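Local atomic coordinates of DUF6836 domain-containing protein (Clostridium leptum, PDB entry 4PW1), a protein that is of unknown function but folds into a nine-stranded antiparallel beta sheet surrounded by alpha-helices, apparently a unique fold. Residues Arg94-Asn99 against Tyr112-Glu117; Gly60-Glu65 against Leu88-Gly93; Glu137-Asp142 against Glu206-Ser211. All blocks are in the same frame, centred on the assembly; numbering follows the deposited sequence.

Contact 1. Residues Arg94-Asn99 against Tyr112-Glu117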
ATOM      1  N   ARG B  94       4.807 -26.938 -10.114  1.00 28.70           N
ATOM      2  CA  ARG B  94       4.293 -25.670  -9.599  1.00 29.33           C
ATOM      3  C   ARG B  94       5.442 -24.763  -9.162  1.00 26.89           C
ATOM      4  O   ARG B  94       6.409 -25.225  -8.563  1.00 26.44           O
ATOM      5  CB  ARG B  94       3.366 -25.911  -8.399  1.00 30.08           C
ATOM      6  CG  ARG B  94       1.976 -26.415  -8.779  1.00 32.97           C
ATOM      7  CD  ARG B  94       1.202 -26.772  -7.523  1.00 29.44           C
ATOM      8  NE  ARG B  94       1.800 -27.927  -6.890  1.00 35.02           N
ATOM      9  CZ  ARG B  94       1.463 -28.397  -5.702  1.00 36.23           C
ATOM     10  NH1 ARG B  94       0.509 -27.799  -5.003  1.00 46.26           N
ATOM     11  NH2 ARG B  94       2.096 -29.454  -5.216  1.00 38.61           N
ATOM     12  N   ARG B  95       5.347 -23.487  -9.504  1.00 25.68           N
ATOM     13  CA  ARG B  95       6.410 -22.544  -9.209  1.00 26.44           C
ATOM     14  C   ARG B  95       5.969 -21.593  -8.134  1.00 24.79           C
ATOM     15  O   ARG B  95       4.881 -21.030  -8.204  1.00 31.19           O
ATOM     16  CB  ARG B  95       6.789 -21.786 -10.476  1.00 27.94           C
ATOM     17  CG  ARG B  95       7.315 -22.761 -11.520  1.00 31.52           C
ATOM     18  CD  ARG B  95       7.793 -22.075 -12.774  1.00 33.58           C
ATOM     19  NE  ARG B  95       6.744 -21.223 -13.276  1.00 36.09           N
ATOM     20  CZ  ARG B  95       6.851 -20.479 -14.367  1.00 42.52           C
ATOM     21  NH1 ARG B  95       7.968 -20.498 -15.081  1.00 38.86           N
ATOM     22  NH2 ARG B  95       5.825 -19.732 -14.741  1.00 40.59           N
ATOM     23  N   TYR B  96       6.809 -21.410  -7.139  1.00 24.15           N
ATOM     24  CA  TYR B  96       6.510 -20.541  -6.017  1.00 21.01           C
ATOM     25  C   TYR B  96       7.546 -19.449  -5.836  1.00 20.04           C
ATOM     26  O   TYR B  96       8.691 -19.601  -6.211  1.00 21.52           O
ATOM     27  CB  TYR B  96       6.484 -21.353  -4.742  1.00 21.32           C
ATOM     28  CG  TYR B  96       5.366 -22.311  -4.677  1.00 20.68           C
ATOM     29  CD1 TYR B  96       5.512 -23.583  -5.198  1.00 24.01           C
ATOM     30  CD2 TYR B  96       4.158 -21.960  -4.098  1.00 21.50           C
ATOM     31  CE1 TYR B  96       4.488 -24.490  -5.150  1.00 26.08           C
ATOM     32  CE2 TYR B  96       3.105 -22.865  -4.055  1.00 23.98           C
ATOM     33  CZ  TYR B  96       3.293 -24.140  -4.579  1.00 25.94           C
ATOM     34  OH  TYR B  96       2.325 -25.115  -4.552  1.00 24.13           O
ATOM     35  N   LEU B  97       7.113 -18.327  -5.284  1.00 20.52           N
ATOM     36  CA  LEU B  97       8.020 -17.348  -4.694  1.00 20.87           C
ATOM     37  C   LEU B  97       7.766 -17.389  -3.199  1.00 19.67           C
ATOM     38  O   LEU B  97       6.612 -17.333  -2.746  1.00 19.08           O
ATOM     39  CB  LEU B  97       7.758 -15.935  -5.243  1.00 20.47           C
ATOM     40  CG  LEU B  97       8.144 -15.688  -6.696  1.00 21.07           C
ATOM     41  CD1 LEU B  97       7.804 -14.270  -7.145  1.00 21.53           C
ATOM     42  CD2 LEU B  97       9.634 -15.988  -6.935  1.00 24.46           C
ATOM     43  N   VAL B  98       8.844 -17.520  -2.454  1.00 18.40           N
ATOM     44  CA  VAL B  98       8.828 -17.409  -1.022  1.00 18.90           C
ATOM     45  C   VAL B  98       9.476 -16.090  -0.603  1.00 17.55           C
ATOM     46  O   VAL B  98      10.590 -15.769  -1.041  1.00 17.22           O
ATOM     47  CB  VAL B  98       9.621 -18.517  -0.366  1.00 18.74           C
ATOM     48  CG1 VAL B  98       9.639 -18.362   1.156  1.00 20.79           C
ATOM     49  CG2 VAL B  98       9.064 -19.854  -0.760  1.00 21.05           C
ATOM     50  N   ASN B  99       8.791 -15.371   0.272  1.00 15.73           N
ATOM     51  CA  ASN B  99       9.304 -14.164   0.892  1.00 15.47           C
ATOM     52  C   ASN B  99       9.236 -14.318   2.402  1.00 15.35           C
ATOM     53  O   ASN B  99       8.240 -14.824   2.939  1.00 15.23           O
ATOM     54  CB  ASN B  99       8.496 -12.949   0.450  1.00 15.93           C
ATOM     55  CG  ASN B  99       8.881 -12.508  -0.936  1.00 16.97           C
ATOM     56  OD1 ASN B  99       9.852 -11.780  -1.111  1.00 15.90           O
ATOM     57  ND2 ASN B  99       8.227 -13.071  -1.931  1.00 18.07           N
ATOM     58  N   TYR B 112       4.127 -17.655   0.747  1.00 17.84           N
ATOM     59  CA  TYR B 112       4.395 -18.786  -0.115  1.00 19.89           C
ATOM     60  C   TYR B 112       3.358 -18.766  -1.233  1.00 20.74           C
ATOM     61  O   TYR B 112       2.218 -19.164  -1.034  1.00 19.96           O
ATOM     62  CB  TYR B 112       4.241 -20.035   0.737  1.00 20.85           C
ATOM     63  CG  TYR B 112       4.509 -21.371   0.102  1.00 20.23           C
ATOM     64  CD1 TYR B 112       5.801 -21.858  -0.016  1.00 20.39           C
ATOM     65  CD2 TYR B 112       3.464 -22.191  -0.273  1.00 23.46           C
ATOM     66  CE1 TYR B 112       6.041 -23.123  -0.544  1.00 24.54           C
ATOM     67  CE2 TYR B 112       3.688 -23.460  -0.801  1.00 23.86           C
ATOM     68  CZ  TYR B 112       4.982 -23.931  -0.915  1.00 22.99           C
ATOM     69  OH  TYR B 112       5.198 -25.169  -1.420  1.00 24.16           O
ATOM     70  N   VAL B 113       3.744 -18.267  -2.402  1.00 20.38           N
ATOM     71  CA  VAL B 113       2.783 -17.856  -3.399  1.00 18.31           C
ATOM     72  C   VAL B 113       3.036 -18.566  -4.709  1.00 19.85           C
ATOM     73  O   VAL B 113       4.104 -18.433  -5.335  1.00 19.90           O
ATOM     74  CB  VAL B 113       2.742 -16.312  -3.592  1.00 19.06           C
ATOM     75  CG1 VAL B 113       1.768 -15.929  -4.728  1.00 21.27           C
ATOM     76  CG2 VAL B 113       2.329 -15.598  -2.331  1.00 20.36           C
ATOM     77  N   ASN B 114       2.049 -19.349  -5.134  1.00 19.81           N
ATOM     78  CA  ASN B 114       2.137 -20.065  -6.413  1.00 20.64           C
ATOM     79  C   ASN B 114       2.033 -19.041  -7.557  1.00 21.50           C
ATOM     80  O   ASN B 114       1.063 -18.345  -7.659  1.00 21.42           O
ATOM     81  CB  ASN B 114       1.008 -21.063  -6.453  1.00 22.49           C
ATOM     82  CG  ASN B 114       0.854 -21.791  -7.777  1.00 26.59           C
ATOM     83  OD1 ASN B 114       1.533 -21.587  -8.773  1.00 24.53           O
ATOM     84  ND2 ASN B 114      -0.093 -22.654  -7.770  1.00 37.06           N
ATOM     85  N   GLN B 115       3.040 -18.999  -8.399  1.00 22.53           N
ATOM     86  CA  GLN B 115       3.161 -18.023  -9.469  1.00 25.30           C
ATOM     87  C   GLN B 115       2.339 -18.371 -10.666  1.00 28.93           C
ATOM     88  O   GLN B 115       2.160 -17.531 -11.530  1.00 26.05           O
ATOM     89  CB  GLN B 115       4.630 -17.902  -9.915  1.00 26.33           C
ATOM     90  CG  GLN B 115       5.538 -17.447  -8.785  1.00 25.75           C
ATOM     91  CD  GLN B 115       5.054 -16.126  -8.259  1.00 25.89           C
ATOM     92  OE1 GLN B 115       4.534 -15.986  -7.137  1.00 29.46           O
ATOM     93  NE2 GLN B 115       5.133 -15.170  -9.104  1.00 27.99           N
ATOM     94  N   ASP B 116       1.841 -19.590 -10.740  1.00 26.86           N
ATOM     95  CA  ASP B 116       1.046 -19.982 -11.890  1.00 29.47           C
ATOM     96  C   ASP B 116      -0.417 -20.192 -11.514  1.00 32.53           C
ATOM     97  O   ASP B 116      -1.149 -20.785 -12.271  1.00 31.24           O
ATOM     98  CB  ASP B 116       1.627 -21.233 -12.538  1.00 28.92           C
ATOM     99  CG  ASP B 116       3.084 -21.058 -12.905  1.00 33.26           C
ATOM    100  OD1 ASP B 116       3.392 -20.124 -13.686  1.00 32.93           O
ATOM    101  OD2 ASP B 116       3.938 -21.840 -12.414  1.00 31.00           O
ATOM    102  N   GLU B 117      -0.876 -19.674 -10.378  1.00 30.36           N
ATOM    103  CA  GLU B 117      -2.254 -19.935 -10.004  1.00 33.27           C
ATOM    104  C   GLU B 117      -3.216 -19.118 -10.882  1.00 29.93           C
ATOM    105  O   GLU B 117      -2.889 -18.038 -11.387  1.00 27.67           O
ATOM    106  CB  GLU B 117      -2.498 -19.697  -8.515  1.00 34.78           C
ATOM    107  CG  GLU B 117      -2.493 -18.271  -8.105  1.00 39.20           C
ATOM    108  CD  GLU B 117      -2.873 -18.062  -6.636  1.00 45.90           C
ATOM    109  OE1 GLU B 117      -3.066 -19.037  -5.851  1.00 41.25           O
ATOM    110  OE2 GLU B 117      -2.964 -16.877  -6.276  1.00 40.18           O
TER
HETATM  111  O   HOH W   1       2.656 -23.095 -10.365  1.00 39.10           O
HETATM  112  O   HOH W   2       3.325 -26.634  -2.234  1.00 27.63           O
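The open end of the beta hairpin made by strands 95-103 and 106-114 brings Arg94-Asn99 beside Tyr112-Glu117. Leu97 and Val113 form a hydrogen-bonded antiparallel pair, each backbone N 3.0 Å from the other's O, between the non-hydrogen-bonded pairs Tyr96-Asn114 and Val98-Tyr112. On the face carrying these outer pairs the two tyrosine rings lie in an offset stack, centroids 4.3 Å apart and planes at 22°. Different first torsions bring them together: Tyr112 CG is anti to its backbone N, Tyr96 CG anti to its carbonyl carbon. One water joins both hydroxyls, and Val98 CG2 meets Tyr112 CD1. Where the strands end, the type I turn 114-117 begins with an Asx turn, Asn114 OD1 accepting from Asp116 N, and Gln115 N gives a nearly straight bond to Arg95 O (2.7 Å, 172°). Arg95, bent at chi3, grips the Asp116 carboxylate side-on: NE reaches OD2 (3.0 Å) and NH2 reaches OD1 (2.7 Å), both on syn lone pairs, with the two groups nearly coplanar. A second water links Arg95 N to Asn114 OD1 and Asp116 OD2. With two nitrogens and a water upon it, the Asp116 carboxylate is probably ionised, and its rotation is fixed against the strand end.

Contact 2. Residues Gly60-Glu65 against Leu88-Gly93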
ATOM      1  N   GLY B  60       5.603 -27.376   1.110  1.00 29.63           N
ATOM      2  CA  GLY B  60       6.275 -28.215   0.097  1.00 35.86           C
ATOM      3  C   GLY B  60       7.095 -29.346   0.711  1.00 33.19           C
ATOM      4  O   GLY B  60       7.188 -29.456   1.936  1.00 35.17           O
ATOM      5  N   SER B  61       7.692 -30.181  -0.117  1.00 32.26           N
ATOM      6  CA  SER B  61       8.456 -31.319   0.392  1.00 40.39           C
ATOM      7  C   SER B  61       9.971 -31.166   0.280  1.00 38.25           C
ATOM      8  O   SER B  61      10.704 -32.108   0.602  1.00 37.94           O
ATOM      9  CB  SER B  61       8.066 -32.555  -0.406  1.00 44.01           C
ATOM     10  OG  SER B  61       8.314 -32.285  -1.776  1.00 57.10           O
ATOM     11  N   TRP B  62      10.472 -30.024  -0.184  1.00 29.73           N
ATOM     12  CA  TRP B  62      11.922 -29.918  -0.417  1.00 27.02           C
ATOM     13  C   TRP B  62      12.693 -30.219   0.868  1.00 27.54           C
ATOM     14  O   TRP B  62      12.305 -29.791   1.967  1.00 25.89           O
ATOM     15  CB  TRP B  62      12.341 -28.519  -0.888  1.00 27.47           C
ATOM     16  CG  TRP B  62      11.603 -28.033  -2.083  1.00 27.67           C
ATOM     17  CD1 TRP B  62      11.916 -28.228  -3.389  1.00 27.81           C
ATOM     18  CD2 TRP B  62      10.382 -27.281  -2.058  1.00 23.78           C
ATOM     19  NE1 TRP B  62      10.983 -27.591  -4.187  1.00 29.05           N
ATOM     20  CE2 TRP B  62      10.034 -27.010  -3.386  1.00 25.27           C
ATOM     21  CE3 TRP B  62       9.559 -26.796  -1.024  1.00 23.89           C
ATOM     22  CZ2 TRP B  62       8.872 -26.305  -3.725  1.00 23.48           C
ATOM     23  CZ3 TRP B  62       8.429 -26.074  -1.353  1.00 26.12           C
ATOM     24  CH2 TRP B  62       8.086 -25.850  -2.701  1.00 24.99           C
ATOM     25  N   THR B  63      13.817 -30.893   0.712  1.00 27.67           N
ATOM     26  CA  THR B  63      14.703 -31.183   1.837  1.00 28.82           C
ATOM     27  C   THR B  63      15.645 -30.010   2.114  1.00 27.67           C
ATOM     28  O   THR B  63      15.764 -29.052   1.311  1.00 25.46           O
ATOM     29  CB  THR B  63      15.585 -32.384   1.516  1.00 28.65           C
ATOM     30  OG1 THR B  63      16.428 -32.037   0.407  1.00 28.94           O
ATOM     31  CG2 THR B  63      14.722 -33.621   1.172  1.00 30.15           C
ATOM     32  N   ASP B  64      16.351 -30.111   3.228  1.00 25.87           N
ATOM     33  CA  ASP B  64      17.338 -29.104   3.596  1.00 26.74           C
ATOM     34  C   ASP B  64      18.458 -29.016   2.568  1.00 26.08           C
ATOM     35  O   ASP B  64      18.926 -27.940   2.228  1.00 23.26           O
ATOM     36  CB  ASP B  64      17.903 -29.400   5.002  1.00 27.66           C
ATOM     37  CG  ASP B  64      16.917 -29.032   6.110  1.00 29.15           C
ATOM     38  OD1 ASP B  64      15.883 -28.400   5.849  1.00 27.18           O
ATOM     39  OD2 ASP B  64      17.158 -29.345   7.258  1.00 28.45           O
ATOM     40  N   GLU B  65      18.860 -30.166   2.059  1.00 28.47           N
ATOM     41  CA  GLU B  65      19.880 -30.222   1.036  1.00 26.68           C
ATOM     42  C   GLU B  65      19.458 -29.445  -0.202  1.00 26.57           C
ATOM     43  O   GLU B  65      20.260 -28.729  -0.785  1.00 28.11           O
ATOM     44  CB  GLU B  65      20.201 -31.677   0.668  1.00 29.90           C
ATOM     45  CG  GLU B  65      21.213 -31.726  -0.465  1.00 32.45           C
ATOM     46  CD  GLU B  65      21.827 -33.092  -0.761  1.00 39.06           C
ATOM     47  OE1 GLU B  65      21.424 -34.102  -0.156  1.00 35.93           O
ATOM     48  OE2 GLU B  65      22.719 -33.126  -1.649  1.00 37.48           O
ATOM     49  N   LEU B  88      11.128 -21.337  -6.030  1.00 21.75           N
ATOM     50  CA  LEU B  88      11.154 -22.798  -5.853  1.00 22.65           C
ATOM     51  C   LEU B  88      10.212 -23.454  -6.863  1.00 22.47           C
ATOM     52  O   LEU B  88       9.162 -22.889  -7.188  1.00 20.42           O
ATOM     53  CB  LEU B  88      10.652 -23.182  -4.445  1.00 22.28           C
ATOM     54  CG  LEU B  88      11.449 -22.665  -3.265  1.00 25.45           C
ATOM     55  CD1 LEU B  88      10.766 -23.118  -1.986  1.00 24.12           C
ATOM     56  CD2 LEU B  88      12.882 -23.193  -3.275  1.00 26.22           C
ATOM     57  N   THR B  89      10.543 -24.668  -7.282  1.00 23.93           N
ATOM     58  CA  THR B  89       9.687 -25.467  -8.122  1.00 23.06           C
ATOM     59  C   THR B  89       9.346 -26.768  -7.394  1.00 24.39           C
ATOM     60  O   THR B  89      10.218 -27.491  -7.023  1.00 24.63           O
ATOM     61  CB  THR B  89      10.362 -25.743  -9.474  1.00 24.80           C
ATOM     62  OG1 THR B  89      10.577 -24.502 -10.136  1.00 23.67           O
ATOM     63  CG2 THR B  89       9.470 -26.581 -10.374  1.00 25.12           C
ATOM     64  N   GLU B  90       8.069 -27.014  -7.153  1.00 27.60           N
ATOM     65  CA  GLU B  90       7.595 -28.285  -6.559  1.00 32.52           C
ATOM     66  C   GLU B  90       7.909 -29.463  -7.485  1.00 35.19           C
ATOM     67  O   GLU B  90       8.152 -29.271  -8.681  1.00 29.46           O
ATOM     68  CB  GLU B  90       6.061 -28.282  -6.353  1.00 39.93           C
ATOM     69  CG  GLU B  90       5.535 -28.001  -4.952  1.00 42.61           C
ATOM     70  CD  GLU B  90       5.843 -29.087  -3.951  1.00 47.76           C
ATOM     71  OE1 GLU B  90       6.355 -30.146  -4.329  1.00 45.31           O
ATOM     72  OE2 GLU B  90       5.571 -28.866  -2.757  1.00 59.02           O
ATOM     73  N   LYS B  91       7.856 -30.693  -6.949  1.00 35.15           N
ATOM     74  CA  LYS B  91       8.189 -31.871  -7.728  1.00 34.55           C
ATOM     75  C   LYS B  91       7.224 -32.014  -8.930  1.00 35.41           C
ATOM     76  O   LYS B  91       7.602 -32.560  -9.944  1.00 36.45           O
ATOM     77  CB  LYS B  91       8.240 -33.151  -6.849  1.00 37.77           C
ATOM     78  N   ASP B  92       6.003 -31.501  -8.814  1.00 33.26           N
ATOM     79  CA  ASP B  92       5.020 -31.550  -9.882  1.00 35.50           C
ATOM     80  C   ASP B  92       4.969 -30.265 -10.753  1.00 34.36           C
ATOM     81  O   ASP B  92       4.009 -30.061 -11.485  1.00 33.12           O
ATOM     82  CB  ASP B  92       3.653 -31.824  -9.274  1.00 40.10           C
ATOM     83  CG  ASP B  92       3.119 -30.667  -8.485  1.00 48.29           C
ATOM     84  OD1 ASP B  92       3.816 -29.636  -8.279  1.00 41.70           O
ATOM     85  OD2 ASP B  92       1.963 -30.805  -8.067  1.00 64.68           O
ATOM     86  N   GLY B  93       5.995 -29.414 -10.651  1.00 28.88           N
ATOM     87  CA  GLY B  93       6.180 -28.288 -11.578  1.00 28.77           C
ATOM     88  C   GLY B  93       5.562 -26.968 -11.205  1.00 29.00           C
ATOM     89  O   GLY B  93       5.812 -25.975 -11.864  1.00 28.06           O
TER
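Trp62 lays its indole over Leu88, whose CD1 sits 3.8 Å from the centroid of the six-membered ring and 9° off its normal, a CH-pi contact over the face. Leu88 CB also touches this ring, 3.7 Å from CZ2. At the indole edge NE1 donates to Thr89 O over 2.9 Å; the oxygen lies in the ring plane, yet the donor stands well above the carbonyl plane, so the bond is aimed by the indole more than by a carbonyl lone pair. The other face of the ring receives Glu90, which crosses it at about a right angle. Its chain, bent at chi2 (-68°), brings CG to 3.9 Å from Trp62 CZ2 and places OE2 only 3.0 Å from Gly60 CA, where a side chain would run into both this oxygen and the Trp62 ring. Glu90 OE1 turns its anti lone pair to Lys91 N, which steadies the carboxylate at the start of the type I turn 90-93. Around this group, Val54 of helix 44-58 and Leu67 touch both Trp62 and Leu88, while Tyr112 touches Trp62 and Glu90. A loop tryptophan here packs on an antiparallel sheet: the connection between helices 44-58 and 64-67 inserts Trp62 against the end of strand 80-89.

Contact 3. Residues Glu137-Asp142 against Glu206-Ser211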
ATOM      1  N   GLU B 137     -15.936 -16.609  12.428  1.00 28.34           N
ATOM      2  CA  GLU B 137     -16.978 -16.680  13.445  1.00 31.44           C
ATOM      3  C   GLU B 137     -16.880 -17.992  14.197  1.00 29.86           C
ATOM      4  O   GLU B 137     -17.067 -18.014  15.407  1.00 31.05           O
ATOM      5  CB  GLU B 137     -18.368 -16.464  12.837  1.00 31.31           C
ATOM      6  CG  GLU B 137     -18.563 -14.999  12.484  1.00 38.21           C
ATOM      7  CD  GLU B 137     -19.781 -14.729  11.637  1.00 51.96           C
ATOM      8  OE1 GLU B 137     -20.780 -15.472  11.750  1.00 54.81           O
ATOM      9  OE2 GLU B 137     -19.730 -13.772  10.840  1.00 58.33           O
ATOM     10  N   LYS B 138     -16.568 -19.072  13.491  1.00 29.88           N
ATOM     11  CA  LYS B 138     -16.375 -20.353  14.158  1.00 32.48           C
ATOM     12  C   LYS B 138     -15.174 -20.242  15.126  1.00 31.78           C
ATOM     13  O   LYS B 138     -15.252 -20.663  16.269  1.00 30.44           O
ATOM     14  CB  LYS B 138     -16.176 -21.476  13.140  1.00 34.00           C
ATOM     15  CG  LYS B 138     -15.948 -22.852  13.758  1.00 44.92           C
ATOM     16  CD  LYS B 138     -17.032 -23.219  14.785  1.00 55.90           C
ATOM     17  CE  LYS B 138     -16.965 -24.680  15.209  1.00 67.85           C
ATOM     18  NZ  LYS B 138     -15.626 -25.026  15.765  1.00 68.61           N
ATOM     19  N   PHE B 139     -14.077 -19.655  14.657  1.00 28.71           N
ATOM     20  CA  PHE B 139     -12.932 -19.424  15.516  1.00 30.14           C
ATOM     21  C   PHE B 139     -13.305 -18.603  16.752  1.00 31.12           C
ATOM     22  O   PHE B 139     -12.929 -18.982  17.873  1.00 29.26           O
ATOM     23  CB  PHE B 139     -11.777 -18.775  14.748  1.00 28.09           C
ATOM     24  CG  PHE B 139     -10.654 -18.282  15.624  1.00 26.70           C
ATOM     25  CD1 PHE B 139      -9.681 -19.153  16.082  1.00 28.43           C
ATOM     26  CD2 PHE B 139     -10.572 -16.961  15.979  1.00 26.51           C
ATOM     27  CE1 PHE B 139      -8.647 -18.713  16.893  1.00 30.84           C
ATOM     28  CE2 PHE B 139      -9.539 -16.509  16.774  1.00 28.32           C
ATOM     29  CZ  PHE B 139      -8.571 -17.387  17.240  1.00 28.36           C
ATOM     30  N   LEU B 140     -14.032 -17.505  16.567  1.00 29.16           N
ATOM     31  CA  LEU B 140     -14.425 -16.690  17.713  1.00 30.15           C
ATOM     32  C   LEU B 140     -15.259 -17.472  18.729  1.00 33.40           C
ATOM     33  O   LEU B 140     -15.107 -17.273  19.934  1.00 31.03           O
ATOM     34  CB  LEU B 140     -15.203 -15.448  17.317  1.00 30.35           C
ATOM     35  CG  LEU B 140     -14.509 -14.413  16.445  1.00 31.60           C
ATOM     36  CD1 LEU B 140     -15.523 -13.327  16.076  1.00 32.05           C
ATOM     37  CD2 LEU B 140     -13.275 -13.823  17.109  1.00 30.68           C
ATOM     38  N   SER B 141     -16.106 -18.381  18.261  1.00 32.07           N
ATOM     39  CA  SER B 141     -16.905 -19.192  19.184  1.00 35.68           C
ATOM     40  C   SER B 141     -16.079 -20.302  19.842  1.00 34.26           C
ATOM     41  O   SER B 141     -16.459 -20.789  20.895  1.00 32.41           O
ATOM     42  CB  SER B 141     -18.113 -19.832  18.469  1.00 35.74           C
ATOM     43  OG  SER B 141     -17.667 -20.945  17.690  1.00 40.18           O
ATOM     44  N   ASP B 142     -14.979 -20.720  19.220  1.00 30.47           N
ATOM     45  CA  ASP B 142     -14.173 -21.816  19.749  1.00 30.68           C
ATOM     46  C   ASP B 142     -12.700 -21.627  19.395  1.00 29.58           C
ATOM     47  O   ASP B 142     -12.160 -22.280  18.481  1.00 29.30           O
ATOM     48  CB  ASP B 142     -14.705 -23.137  19.221  1.00 34.37           C
ATOM     49  CG  ASP B 142     -14.061 -24.349  19.891  1.00 40.11           C
ATOM     50  OD1 ASP B 142     -13.293 -24.196  20.884  1.00 42.24           O
ATOM     51  OD2 ASP B 142     -14.297 -25.464  19.405  1.00 47.96           O
ATOM     52  N   GLU B 206      -4.336 -13.672  19.549  1.00 22.69           N
ATOM     53  CA  GLU B 206      -5.092 -12.644  20.232  1.00 24.56           C
ATOM     54  C   GLU B 206      -5.616 -11.554  19.258  1.00 23.63           C
ATOM     55  O   GLU B 206      -6.728 -11.051  19.421  1.00 23.71           O
ATOM     56  CB  GLU B 206      -4.269 -11.979  21.331  1.00 29.37           C
ATOM     57  CG  GLU B 206      -5.061 -10.996  22.181  1.00 31.11           C
ATOM     58  CD  GLU B 206      -4.177 -10.200  23.108  1.00 40.04           C
ATOM     59  OE1 GLU B 206      -3.411  -9.412  22.532  1.00 40.88           O
ATOM     60  OE2 GLU B 206      -4.208 -10.368  24.380  1.00 42.76           O
ATOM     61  N   LEU B 207      -4.818 -11.179  18.276  1.00 21.21           N
ATOM     62  CA  LEU B 207      -5.303 -10.217  17.309  1.00 22.77           C
ATOM     63  C   LEU B 207      -6.513 -10.714  16.551  1.00 22.19           C
ATOM     64  O   LEU B 207      -7.522  -9.980  16.418  1.00 24.11           O
ATOM     65  CB  LEU B 207      -4.245  -9.890  16.298  1.00 24.93           C
ATOM     66  CG  LEU B 207      -3.224  -8.917  16.834  1.00 29.14           C
ATOM     67  CD1 LEU B 207      -2.031  -8.942  15.893  1.00 35.00           C
ATOM     68  CD2 LEU B 207      -3.833  -7.536  16.992  1.00 28.86           C
ATOM     69  N   VAL B 208      -6.468 -11.963  16.104  1.00 20.44           N
ATOM     70  CA  VAL B 208      -7.607 -12.489  15.374  1.00 21.74           C
ATOM     71  C   VAL B 208      -8.829 -12.598  16.300  1.00 24.11           C
ATOM     72  O   VAL B 208      -9.988 -12.405  15.885  1.00 23.14           O
ATOM     73  CB  VAL B 208      -7.275 -13.833  14.709  1.00 22.23           C
ATOM     74  CG1 VAL B 208      -8.495 -14.420  14.015  1.00 23.33           C
ATOM     75  CG2 VAL B 208      -6.191 -13.638  13.704  1.00 25.05           C
ATOM     76  N   LEU B 209      -8.585 -12.899  17.570  1.00 23.99           N
ATOM     77  CA  LEU B 209      -9.684 -13.109  18.491  1.00 24.60           C
ATOM     78  C   LEU B 209     -10.343 -11.809  18.881  1.00 26.61           C
ATOM     79  O   LEU B 209     -11.559 -11.759  19.047  1.00 24.50           O
ATOM     80  CB  LEU B 209      -9.155 -13.782  19.761  1.00 26.98           C
ATOM     81  CG  LEU B 209     -10.134 -14.086  20.862  1.00 31.87           C
ATOM     82  CD1 LEU B 209     -11.158 -15.101  20.411  1.00 34.99           C
ATOM     83  CD2 LEU B 209      -9.384 -14.604  22.090  1.00 37.58           C
ATOM     84  N   LYS B 210      -9.549 -10.757  19.056  1.00 25.70           N
ATOM     85  CA  LYS B 210     -10.069  -9.550  19.708  1.00 27.97           C
ATOM     86  C   LYS B 210     -10.240  -8.375  18.779  1.00 29.36           C
ATOM     87  O   LYS B 210     -10.831  -7.382  19.161  1.00 27.15           O
ATOM     88  CB  LYS B 210      -9.166  -9.148  20.865  1.00 28.75           C
ATOM     89  CG  LYS B 210      -9.141 -10.249  21.930  1.00 31.95           C
ATOM     90  CD  LYS B 210      -8.550  -9.833  23.254  1.00 37.84           C
ATOM     91  CE  LYS B 210      -8.832 -10.938  24.272  1.00 45.24           C
ATOM     92  NZ  LYS B 210      -8.133 -10.770  25.564  1.00 49.76           N
ATOM     93  N   SER B 211      -9.720  -8.449  17.570  1.00 26.46           N
ATOM     94  CA  SER B 211      -9.859  -7.305  16.690  1.00 26.93           C
ATOM     95  C   SER B 211     -11.051  -7.509  15.766  1.00 29.07           C
ATOM     96  O   SER B 211     -11.445  -8.633  15.438  1.00 27.40           O
ATOM     97  CB  SER B 211      -8.586  -7.110  15.858  1.00 30.16           C
ATOM     98  OG  SER B 211      -8.797  -6.108  14.843  1.00 32.47           O
TER
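Two helices, 122-141 and 198-210, meet near their C-terminal ends among the helices that surround the antiparallel sheet. Their short end segments cross at -100°, nearly perpendicular, with axes 9.9 Å apart at closest approach, so the contact is compact and rests on four side chains. Phe139 points toward the other helix. Its CG is anti to the backbone N (chi1 170°), which carries the ring off helix 122-141 until CE2 comes 3.6 Å from Val208 CG1. The valine branch approaches this corner of the ring obliquely, whereas the backbone of Leu209 lies at the ring edge, its CA 3.8 Å from Phe139 CE2. The ring edge thus meets the last helical turn of 198-210 at Leu209, and Phe178 and Trp205 add further aromatic contacts to the ring. Val208, carried by helix 198-210, also touches Phe178 of helix 173-190 and, on the sheet, Met234 and Leu236, so one side chain links helices 122-141 and 173-190 with strand 233-239. Nothing polar passes between the two segments; Val208 O is instead taken by the indole NE1 of Trp136, one turn before Leu140. Toward the less buried side, Leu140 and Leu209 meet tip to tip, CD2 of the first 4.1 Å from CD1 of the second. Leu140 CG is anti to its carbonyl carbon, and the methyl CD2 beyond it comes to 3.3 Å from Leu209 O.

How the contacts relate
Contacts 1 and 2 both reach the same sheet, their centres 12 Å apart, because strands 80-89 and 95-103 lie side by side in it. A probable backbone hydrogen bond, Tyr96 N to Leu88 O at 2.8 Å, ties them. Their side chains merge into one cluster, in which Tyr112 OH lies 3.2 Å from Trp62 CH2 and Tyr96 CE1 3.7 Å from Glu90 CG. A glycerol, probably from the crystallisation liquor, sits about 4 Å from the Trp62 side chain and is hydrogen-bonded to Thr89 N. Contact 3 lies on the opposite side of the chain's centre, its nearest atoms about 17 Å from contact 1 and about 22 Å from contact 2.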